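Local coordinates for magnesium transporter MgtE (Enterococcus faecalis, PDB 2OUX), which probably carries magnesium ions across the cell membrane as a homodimer, the chain here being its magnesium-binding cytoplasmic part, at residues 108-111 with 112-115. Residues are numbered along the deposited sequence; the frame is centred on the assembly and turned at random.
Sequences LDKS and QKAK
Gln-112, on the first turn of helix 110-118, crosses Leu-108 just before that helix, the two side chains meeting at about a right angle. Its OE1 lies alongside the leucine, 3.7 Å from CD2 of Leu-108, while CB of Gln-112 packs 3.8 Å from CB of Leu-108. With CG beside its own backbone N (chi1 -78°) and the chain extended beyond, the glutamine leans back toward the N-terminal end of the helix; there its NE2 bonds to the backbone O of Lys-78, and Leu-108 packs on Leu-81 of helix 79-83.

Two backbone bonds wind the turn. N of Lys-113 gives a helical (i to i-4) hydrogen bond to O of Asp-109 at 3.2 Å, and N of Lys-115 reaches O of Ser-111 at 3.0 Å; N of Ala-114 adds a weak bond to that same oxygen. The Asp-109 carboxylate turns instead to a salt bridge with Lys-78.

Lys-113 stays extended to CE, its CB 3.8 Å from O of Lys-110. NZ of Lys-110 folds back to 4.2 Å from CD of Lys-113, leaving the two ammonium groups 5.0 Å apart, where their like charges probably repel mildly. Within the MgtE N domain, amide bond, salt bridge and leucine packing together tie this turn to the region of helix 79-83, and Lys-113 joins it to helix 98-107 by touching Leu-105 and Asn-106.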
loop_
_atom_site.group_PDB
_atom_site.type_symbol
_atom_site.label_atom_id
_atom_site.label_comp_id
_atom_site.label_asym_id
_atom_site.label_seq_id
_atom_site.Cartn_x
_atom_site.Cartn_y
_atom_site.Cartn_z
ATOM N N LEU A 108 10.696 -25.998 -6.894
ATOM C CA LEU A 108 11.735 -27.009 -6.783
ATOM C C LEU A 108 11.173 -28.336 -7.270
ATOM O O LEU A 108 9.955 -28.504 -7.362
ATOM C CB LEU A 108 12.176 -27.152 -5.329
ATOM C CG LEU A 108 12.634 -25.878 -4.616
ATOM C CD1 LEU A 108 12.942 -26.203 -3.164
ATOM C CD2 LEU A 108 13.853 -25.295 -5.318
ATOM N N ASP A 109 12.063 -29.272 -7.586
ATOM C CA ASP A 109 11.658 -30.595 -8.045
ATOM C C ASP A 109 10.899 -31.280 -6.912
ATOM O O ASP A 109 11.149 -31.008 -5.740
ATOM C CB ASP A 109 12.897 -31.408 -8.438
ATOM C CG ASP A 109 13.577 -30.865 -9.689
ATOM O OD1 ASP A 109 14.725 -31.266 -9.974
ATOM O OD2 ASP A 109 12.957 -30.041 -10.395
ATOM N N LYS A 110 9.970 -32.162 -7.261
ATOM C CA LYS A 110 9.174 -32.858 -6.257
ATOM C C LYS A 110 10.002 -33.446 -5.113
ATOM O O LYS A 110 9.508 -33.565 -3.991
ATOM C CB LYS A 110 8.336 -33.958 -6.916
ATOM C CG LYS A 110 7.374 -33.444 -7.991
ATOM C CD LYS A 110 6.418 -32.367 -7.457
ATOM C CE LYS A 110 5.479 -32.900 -6.374
ATOM N NZ LYS A 110 4.530 -31.858 -5.878
ATOM N N SER A 111 11.255 -33.803 -5.397
ATOM C CA SER A 111 12.148 -34.373 -4.384
ATOM C C SER A 111 12.625 -33.334 -3.370
ATOM O O SER A 111 12.439 -33.508 -2.162
ATOM C CB SER A 111 13.369 -35.022 -5.044
ATOM O OG SER A 111 13.000 -36.169 -5.785
ATOM N N GLN A 112 13.247 -32.264 -3.863
ATOM C CA GLN A 112 13.744 -31.200 -2.992
ATOM C C GLN A 112 12.644 -30.722 -2.053
ATOM O O GLN A 112 12.845 -30.621 -0.843
ATOM C CB GLN A 112 14.261 -30.011 -3.819
ATOM C CG GLN A 112 15.651 -30.201 -4.427
ATOM C CD GLN A 112 16.219 -28.915 -5.034
ATOM O OE1 GLN A 112 15.732 -28.423 -6.057
ATOM N NE2 GLN A 112 17.253 -28.366 -4.398
ATOM N N LYS A 113 11.476 -30.444 -2.624
ATOM C CA LYS A 113 10.321 -29.966 -1.873
ATOM C C LYS A 113 10.035 -30.781 -0.606
ATOM O O LYS A 113 9.780 -30.217 0.457
ATOM C CB LYS A 113 9.092 -29.958 -2.786
ATOM C CG LYS A 113 7.828 -29.433 -2.140
ATOM C CD LYS A 113 6.679 -29.434 -3.132
ATOM C CE LYS A 113 5.381 -29.010 -2.464
ATOM N NZ LYS A 113 5.023 -29.920 -1.332
ATOM N N ALA A 114 10.084 -32.106 -0.710
ATOM C CA ALA A 114 9.825 -32.945 0.455
ATOM C C ALA A 114 11.025 -32.968 1.387
ATOM O O ALA A 114 10.875 -32.945 2.609
ATOM C CB ALA A 114 9.482 -34.366 0.022
ATOM N N LYS A 115 12.219 -33.006 0.807
ATOM C CA LYS A 115 13.436 -33.050 1.603
ATOM C C LYS A 115 13.585 -31.809 2.492
ATOM O O LYS A 115 13.843 -31.932 3.690
ATOM C CB LYS A 115 14.661 -33.219 0.686
ATOM C CG LYS A 115 15.339 -31.929 0.271
ATOM C CD LYS A 115 16.680 -31.756 0.982
ATOM C CE LYS A 115 17.767 -32.590 0.321
ATOM N NZ LYS A 115 17.955 -32.198 -1.114
#